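Local coordinates for aluminum resistance protein (Clostridium novyi, PDB 3I16), which probably acts as a pyridoxal-phosphate-dependent carbon-sulfur lyase of the methionine gamma-lyase family, involved in aluminum resistance, at residues S241-T253 with S289-S301. Residues are numbered along the deposited sequence; the frame is centred on the assembly and turned at random.
Sequences SLIKNIGGGIAPT and SMYQGLFLAPHIS. With EDO (1,2-ethanediol), chain M; EDO (1,2-ethanediol), chain H.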
ATOM      1  N   SER B 241      -8.299 -19.251  -8.378  1.00 16.65           N
ATOM      2  CA  SER B 241      -7.280 -18.442  -7.685  1.00 15.38           C
ATOM      3  C   SER B 241      -6.812 -17.233  -8.515  1.00 15.41           C
ATOM      4  O   SER B 241      -6.532 -17.358  -9.707  1.00 14.84           O
ATOM      5  CB  SER B 241      -6.062 -19.317  -7.367  1.00 15.58           C
ATOM      6  OG  SER B 241      -4.953 -18.532  -6.934  1.00 17.12           O
ATOM      7  N   LEU B 242      -6.687 -16.073  -7.878  1.00 15.83           N
ATOM      8  CA  LEU B 242      -6.223 -14.883  -8.580  1.00 15.40           C
ATOM      9  C   LEU B 242      -4.693 -14.866  -8.792  1.00 15.36           C
ATOM     10  O   LEU B 242      -4.182 -13.925  -9.377  1.00 14.72           O
ATOM     11  CB  LEU B 242      -6.682 -13.580  -7.876  1.00 18.29           C
ATOM     12  CG  LEU B 242      -8.165 -13.164  -7.872  1.00 22.58           C
ATOM     13  CD1 LEU B 242      -8.232 -11.654  -7.626  1.00 23.44           C
ATOM     14  CD2 LEU B 242      -8.925 -13.474  -9.152  1.00 14.80           C
ATOM     15  N   ILE B 243      -3.960 -15.848  -8.274  1.00 14.27           N
ATOM     16  CA  ILE B 243      -2.535 -15.930  -8.564  1.00 14.19           C
ATOM     17  C   ILE B 243      -2.231 -16.977  -9.652  1.00 15.34           C
ATOM     18  O   ILE B 243      -1.080 -17.364  -9.824  1.00 13.58           O
ATOM     19  CB  ILE B 243      -1.627 -16.033  -7.307  1.00 16.22           C
ATOM     20  CG1 ILE B 243      -1.740 -17.366  -6.595  1.00 13.30           C
ATOM     21  CG2 ILE B 243      -1.912 -14.836  -6.349  1.00  9.72           C
ATOM     22  CD1 ILE B 243      -0.764 -17.465  -5.385  1.00 13.68           C
ATOM     23  N   LYS B 244      -3.283 -17.459 -10.338  1.00 13.95           N
ATOM     24  CA  LYS B 244      -3.125 -18.314 -11.507  0.50 13.60           C
ATOM     25  C   LYS B 244      -3.526 -17.412 -12.681  1.00 13.54           C
ATOM     26  O   LYS B 244      -3.357 -16.218 -12.593  1.00 13.50           O
ATOM     27  CB  LYS B 244      -3.957 -19.590 -11.433  0.50 13.18           C
ATOM     28  CG  LYS B 244      -3.633 -20.473 -10.255  0.50 12.93           C
ATOM     29  CD  LYS B 244      -4.403 -21.773 -10.337  0.50 17.47           C
ATOM     30  CE  LYS B 244      -4.205 -22.602  -9.080  0.50 21.42           C
ATOM     31  NZ  LYS B 244      -2.762 -22.782  -8.766  0.50 23.09           N
ATOM     32  N   ASN B 245      -4.051 -17.976 -13.766  1.00 15.87           N
ATOM     33  CA  ASN B 245      -4.364 -17.219 -14.996  1.00 14.20           C
ATOM     34  C   ASN B 245      -5.046 -15.850 -14.865  1.00 13.78           C
ATOM     35  O   ASN B 245      -4.548 -14.850 -15.375  1.00 12.05           O
ATOM     36  CB  ASN B 245      -5.255 -18.049 -15.940  1.00 15.57           C
ATOM     37  CG  ASN B 245      -4.709 -19.441 -16.247  1.00 16.20           C
ATOM     38  OD1 ASN B 245      -3.926 -19.990 -15.487  1.00 13.97           O
ATOM     39  ND2 ASN B 245      -5.176 -20.033 -17.355  1.00 13.95           N
ATOM     40  N   ILE B 246      -6.198 -15.814 -14.201  1.00 15.33           N
ATOM     41  CA  ILE B 246      -7.062 -14.615 -14.208  1.00 12.93           C
ATOM     42  C   ILE B 246      -6.522 -13.388 -13.507  1.00 13.69           C
ATOM     43  O   ILE B 246      -7.045 -12.278 -13.684  1.00 14.65           O
ATOM     44  CB  ILE B 246      -8.507 -14.973 -13.743  1.00 15.01           C
ATOM     45  CG1 ILE B 246      -9.520 -13.936 -14.238  1.00 16.47           C
ATOM     46  CG2 ILE B 246      -8.573 -15.171 -12.226  1.00 16.76           C
ATOM     47  CD1 ILE B 246     -10.929 -14.476 -14.408  1.00 15.25           C
ATOM     48  N   GLY B 247      -5.503 -13.574 -12.684  1.00 14.83           N
ATOM     49  CA  GLY B 247      -4.818 -12.440 -12.054  1.00 13.65           C
ATOM     50  C   GLY B 247      -3.796 -11.778 -12.986  1.00 14.36           C
ATOM     51  O   GLY B 247      -3.201 -10.762 -12.616  1.00 14.53           O
ATOM     52  N   GLY B 248      -3.540 -12.395 -14.141  1.00 14.00           N
ATOM     53  CA  GLY B 248      -2.656 -11.833 -15.183  1.00 15.50           C
ATOM     54  C   GLY B 248      -1.246 -11.545 -14.730  1.00 17.41           C
ATOM     55  O   GLY B 248      -0.599 -10.621 -15.234  1.00 12.38           O
ATOM     56  N   GLY B 249      -0.802 -12.302 -13.727  1.00 18.17           N
ATOM     57  CA  GLY B 249       0.523 -12.157 -13.164  1.00 18.13           C
ATOM     58  C   GLY B 249       0.691 -10.963 -12.232  1.00 17.85           C
ATOM     59  O   GLY B 249       1.769 -10.743 -11.745  1.00 19.08           O
ATOM     60  N   ILE B 250      -0.360 -10.189 -11.972  1.00 17.74           N
ATOM     61  CA  ILE B 250      -0.211  -9.009 -11.106  1.00 17.77           C
ATOM     62  C   ILE B 250      -1.144  -8.925  -9.877  1.00 14.75           C
ATOM     63  O   ILE B 250      -0.819  -8.249  -8.916  1.00 15.01           O
ATOM     64  CB  ILE B 250      -0.200  -7.700 -11.927  1.00 19.02           C
ATOM     65  CG1 ILE B 250      -1.539  -7.422 -12.567  1.00 19.96           C
ATOM     66  CG2 ILE B 250       0.896  -7.760 -13.042  1.00 19.11           C
ATOM     67  CD1 ILE B 250      -1.526  -6.155 -13.381  1.00 25.46           C
ATOM     68  N   ALA B 251      -2.274  -9.613  -9.884  1.00 16.67           N
ATOM     69  CA  ALA B 251      -3.109  -9.690  -8.679  1.00 15.55           C
ATOM     70  C   ALA B 251      -2.192 -10.280  -7.579  1.00 13.89           C
ATOM     71  O   ALA B 251      -1.514 -11.275  -7.807  1.00 14.69           O
ATOM     72  CB  ALA B 251      -4.322 -10.602  -8.926  1.00 15.33           C
ATOM     73  N   PRO B 252      -2.121  -9.644  -6.419  1.00 16.31           N
ATOM     74  CA  PRO B 252      -1.191 -10.126  -5.400  1.00 16.78           C
ATOM     75  C   PRO B 252      -1.657 -11.326  -4.551  1.00 16.43           C
ATOM     76  O   PRO B 252      -0.807 -11.981  -3.938  1.00 17.12           O
ATOM     77  CB  PRO B 252      -0.976  -8.890  -4.530  1.00 18.20           C
ATOM     78  CG  PRO B 252      -2.221  -8.140  -4.638  1.00 17.49           C
ATOM     79  CD  PRO B 252      -2.682  -8.335  -6.054  1.00 18.26           C
ATOM     80  N   THR B 253      -2.966 -11.600  -4.512  1.00 14.72           N
ATOM     81  CA  THR B 253      -3.521 -12.739  -3.793  1.00 14.06           C
ATOM     82  C   THR B 253      -5.021 -12.788  -4.094  1.00 15.66           C
ATOM     83  O   THR B 253      -5.503 -12.030  -4.930  1.00 15.29           O
ATOM     84  CB  THR B 253      -3.254 -12.655  -2.250  1.00 17.58           C
ATOM     85  OG1 THR B 253      -3.666 -13.873  -1.606  1.00 17.93           O
ATOM     86  CG2 THR B 253      -3.951 -11.458  -1.670  1.00  9.79           C
ATOM     87  N   SER B 289      -4.842  -3.434  -9.067  1.00 13.92           N
ATOM     88  CA  SER B 289      -4.036  -4.519  -9.628  1.00 15.03           C
ATOM     89  C   SER B 289      -4.912  -5.703 -10.026  1.00 15.68           C
ATOM     90  O   SER B 289      -4.540  -6.498 -10.920  1.00 14.96           O
ATOM     91  CB  SER B 289      -2.943  -4.958  -8.636  1.00 15.68           C
ATOM     92  OG  SER B 289      -3.523  -5.599  -7.513  1.00 24.51           O
HETATM   93  N   MSE B 290      -6.062  -5.849  -9.364  1.00 14.49           N
HETATM   94  CA  MSE B 290      -6.987  -6.934  -9.724  0.50 14.95           C
HETATM   95  C   MSE B 290      -7.694  -6.634 -11.033  1.00 14.21           C
HETATM   96  O   MSE B 290      -7.850  -7.533 -11.873  1.00 14.29           O
HETATM   97  CB  MSE B 290      -7.984  -7.222  -8.623  0.50 14.23           C
HETATM   98  CG  MSE B 290      -7.389  -8.072  -7.536  0.50 15.48           C
HETATM   99 SE   MSE B 290      -8.692  -8.391  -6.182  0.38 16.62          SE
HETATM  100  CE  MSE B 290      -8.378  -6.816  -5.071  0.50 18.04           C
ATOM    101  N   TYR B 291      -8.104  -5.383 -11.221  1.00 14.55           N
ATOM    102  CA  TYR B 291      -8.709  -4.958 -12.492  1.00 15.64           C
ATOM    103  C   TYR B 291      -7.663  -5.084 -13.616  1.00 15.41           C
ATOM    104  O   TYR B 291      -7.908  -5.687 -14.691  1.00 15.45           O
ATOM    105  CB  TYR B 291      -9.146  -3.489 -12.460  1.00 15.36           C
ATOM    106  CG  TYR B 291     -10.478  -3.161 -11.795  1.00 14.55           C
ATOM    107  CD1 TYR B 291     -11.676  -3.399 -12.459  1.00 13.93           C
ATOM    108  CD2 TYR B 291     -10.542  -2.539 -10.549  1.00 15.23           C
ATOM    109  CE1 TYR B 291     -12.893  -3.075 -11.891  1.00 12.86           C
ATOM    110  CE2 TYR B 291     -11.769  -2.223  -9.959  1.00 18.67           C
ATOM    111  CZ  TYR B 291     -12.944  -2.494 -10.649  1.00 17.30           C
ATOM    112  OH  TYR B 291     -14.187  -2.173 -10.120  1.00 14.18           O
ATOM    113  N   GLN B 292      -6.490  -4.510 -13.368  1.00 15.03           N
ATOM    114  CA  GLN B 292      -5.448  -4.519 -14.389  1.00 15.52           C
ATOM    115  C   GLN B 292      -5.015  -5.942 -14.775  1.00 14.63           C
ATOM    116  O   GLN B 292      -4.790  -6.230 -15.953  1.00 13.84           O
ATOM    117  CB  GLN B 292      -4.251  -3.665 -13.984  1.00 15.07           C
ATOM    118  CG  GLN B 292      -3.383  -3.332 -15.192  1.00 20.01           C
ATOM    119  CD  GLN B 292      -2.260  -2.382 -14.917  1.00 19.98           C
ATOM    120  OE1 GLN B 292      -2.042  -1.954 -13.784  1.00 20.32           O
ATOM    121  NE2 GLN B 292      -1.524  -2.028 -15.979  1.00 20.29           N
ATOM    122  N   GLY B 293      -4.938  -6.823 -13.776  1.00 14.60           N
ATOM    123  CA  GLY B 293      -4.598  -8.220 -13.985  1.00 13.77           C
ATOM    124  C   GLY B 293      -5.615  -8.950 -14.842  1.00 13.80           C
ATOM    125  O   GLY B 293      -5.249  -9.709 -15.735  1.00 12.75           O
ATOM    126  N   LEU B 294      -6.901  -8.724 -14.588  1.00 14.16           N
ATOM    127  CA  LEU B 294      -7.949  -9.346 -15.422  1.00 12.17           C
ATOM    128  C   LEU B 294      -7.801  -8.915 -16.877  1.00 12.95           C
ATOM    129  O   LEU B 294      -7.961  -9.721 -17.816  1.00 13.89           O
ATOM    130  CB  LEU B 294      -9.350  -8.942 -14.937  1.00 14.90           C
ATOM    131  CG  LEU B 294     -10.550  -9.354 -15.802  1.00 11.24           C
ATOM    132  CD1 LEU B 294     -10.605 -10.864 -15.931  1.00 10.04           C
ATOM    133  CD2 LEU B 294     -11.837  -8.799 -15.218  1.00 13.17           C
ATOM    134  N   PHE B 295      -7.493  -7.646 -17.068  1.00 13.35           N
ATOM    135  CA  PHE B 295      -7.364  -7.090 -18.416  1.00 13.07           C
ATOM    136  C   PHE B 295      -6.199  -7.704 -19.176  1.00 13.16           C
ATOM    137  O   PHE B 295      -6.276  -7.883 -20.395  1.00 14.27           O
ATOM    138  CB  PHE B 295      -7.232  -5.568 -18.351  1.00 13.06           C
ATOM    139  CG  PHE B 295      -7.347  -4.916 -19.680  1.00 16.96           C
ATOM    140  CD1 PHE B 295      -8.593  -4.752 -20.267  1.00 12.65           C
ATOM    141  CD2 PHE B 295      -6.217  -4.488 -20.363  1.00 18.54           C
ATOM    142  CE1 PHE B 295      -8.717  -4.176 -21.505  1.00 10.85           C
ATOM    143  CE2 PHE B 295      -6.340  -3.883 -21.608  1.00 20.27           C
ATOM    144  CZ  PHE B 295      -7.594  -3.736 -22.177  1.00 16.74           C
ATOM    145  N   LEU B 296      -5.122  -8.013 -18.462  1.00 14.05           N
ATOM    146  CA  LEU B 296      -3.940  -8.675 -19.056  1.00 13.69           C
ATOM    147  C   LEU B 296      -4.082 -10.175 -19.152  1.00 14.08           C
ATOM    148  O   LEU B 296      -3.323 -10.807 -19.883  1.00 12.83           O
ATOM    149  CB  LEU B 296      -2.686  -8.396 -18.227  1.00 12.97           C
ATOM    150  CG  LEU B 296      -2.160  -6.955 -18.288  1.00 16.86           C
ATOM    151  CD1 LEU B 296      -1.200  -6.717 -17.177  1.00 14.00           C
ATOM    152  CD2 LEU B 296      -1.529  -6.665 -19.654  1.00 17.42           C
ATOM    153  N   ALA B 297      -5.064 -10.750 -18.453  1.00 14.96           N
ATOM    154  CA  ALA B 297      -5.154 -12.217 -18.345  1.00 14.56           C
ATOM    155  C   ALA B 297      -5.308 -12.980 -19.667  1.00 15.01           C
ATOM    156  O   ALA B 297      -4.697 -14.025 -19.832  1.00 13.01           O
ATOM    157  CB  ALA B 297      -6.252 -12.646 -17.320  1.00 13.47           C
ATOM    158  N   PRO B 298      -6.168 -12.503 -20.580  1.00 15.55           N
ATOM    159  CA  PRO B 298      -6.292 -13.236 -21.838  1.00 14.32           C
ATOM    160  C   PRO B 298      -4.939 -13.412 -22.553  1.00 14.67           C
ATOM    161  O   PRO B 298      -4.660 -14.484 -23.085  1.00 16.83           O
ATOM    162  CB  PRO B 298      -7.240 -12.348 -22.650  1.00 13.25           C
ATOM    163  CG  PRO B 298      -8.126 -11.727 -21.587  1.00 16.58           C
ATOM    164  CD  PRO B 298      -7.245 -11.499 -20.410  1.00 15.73           C
ATOM    165  N   HIS B 299      -4.118 -12.361 -22.527  1.00 12.68           N
ATOM    166  CA  HIS B 299      -2.792 -12.350 -23.124  1.00 14.42           C
ATOM    167  C   HIS B 299      -1.779 -13.193 -22.348  1.00 13.24           C
ATOM    168  O   HIS B 299      -1.161 -14.112 -22.906  1.00 16.97           O
ATOM    169  CB  HIS B 299      -2.292 -10.893 -23.237  1.00 12.18           C
ATOM    170  CG  HIS B 299      -0.960 -10.762 -23.903  1.00 19.53           C
ATOM    171  ND1 HIS B 299      -0.817 -10.577 -25.260  1.00 18.23           N
ATOM    172  CD2 HIS B 299       0.295 -10.814 -23.393  1.00 17.03           C
ATOM    173  CE1 HIS B 299       0.469 -10.511 -25.554  1.00 18.87           C
ATOM    174  NE2 HIS B 299       1.165 -10.648 -24.437  1.00 14.60           N
ATOM    175  N   ILE B 300      -1.617 -12.896 -21.064  1.00 15.94           N
ATOM    176  CA  ILE B 300      -0.619 -13.583 -20.226  1.00 14.16           C
ATOM    177  C   ILE B 300      -0.946 -15.068 -20.183  1.00 11.97           C
ATOM    178  O   ILE B 300      -0.044 -15.882 -20.151  1.00  8.82           O
ATOM    179  CB  ILE B 300      -0.529 -12.997 -18.775  1.00 13.71           C
ATOM    180  CG1 ILE B 300      -0.122 -11.508 -18.759  1.00 17.79           C
ATOM    181  CG2 ILE B 300       0.465 -13.788 -17.896  1.00 10.32           C
ATOM    182  CD1 ILE B 300       1.267 -11.204 -19.239  1.00 14.30           C
ATOM    183  N   SER B 301      -2.233 -15.410 -20.094  1.00 12.72           N
ATOM    184  CA  SER B 301      -2.655 -16.833 -20.100  1.00 15.05           C
ATOM    185  C   SER B 301      -2.094 -17.566 -21.336  1.00 13.71           C
ATOM    186  O   SER B 301      -1.605 -18.682 -21.225  1.00 13.85           O
ATOM    187  CB  SER B 301      -4.191 -16.970 -20.054  1.00 15.98           C
ATOM    188  OG  SER B 301      -4.731 -16.536 -18.802  1.00 13.66           O
TER
HETATM  189  C1  EDO M 430       0.204  -1.931 -10.969  1.00 48.05           C
HETATM  190  O1  EDO M 430       0.413  -0.568 -10.543  1.00 43.04           O
HETATM  191  C2  EDO M 430      -1.220  -2.409 -10.711  1.00 46.62           C
HETATM  192  O2  EDO M 430      -2.166  -1.507 -11.295  1.00 44.22           O
HETATM  193  C1  EDO H 430       2.951  -5.308  -8.707  1.00 36.32           C
HETATM  194  O1  EDO H 430       3.834  -6.435  -8.576  1.00 35.47           O
HETATM  195  C2  EDO H 430       1.528  -5.741  -8.978  1.00 35.18           C
HETATM  196  O2  EDO H 430       1.029  -6.476  -7.862  1.00 31.68           O
HETATM  197  O   HOH W   1      -8.055 -10.353 -11.803  1.00 13.07           O
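With chi1 at 67°, Ile-250 places CG1 between its backbone N and carbonyl carbon, and an extended chi2 carries CD1 on over the helix: CG1 lies 3.5 Å from Gly-293 CA, and CD1 3.7 Å from Gln-292 CB, the two side chains crossing nearly at right angles. Ile-246 has CG1 anti to its backbone N (chi1 -158°), bringing CG1 alongside Leu-294 CD1 at 3.7 Å, both side chains pointing the same way. Between them the backbones meet at glycines. Gly-293 CA approaches Gly-247 O at 3.2 Å and Gly-248 CA approaches Gly-293 O at 3.4 Å, both CA-H...O contacts. Gly-247 O also accepts from Ile-250 N and Ala-251 N, both on one face of its plane. A water bridges the segments, donating to Ile-246 O (2.9 Å) and Met-290 O (2.8 Å). Lys-244, in the same loop, touches the pyridoxal phosphate, consistent with the cofactor lysine of a fold type I enzyme, carried just after a strand of the large mixed sheet. The loop joins strands 237-241 and 255-259 and packs on helix 287-318, while helix 73-86 covers Leu-242 and Ile-246, and helix 17-54 lies against Leu-294.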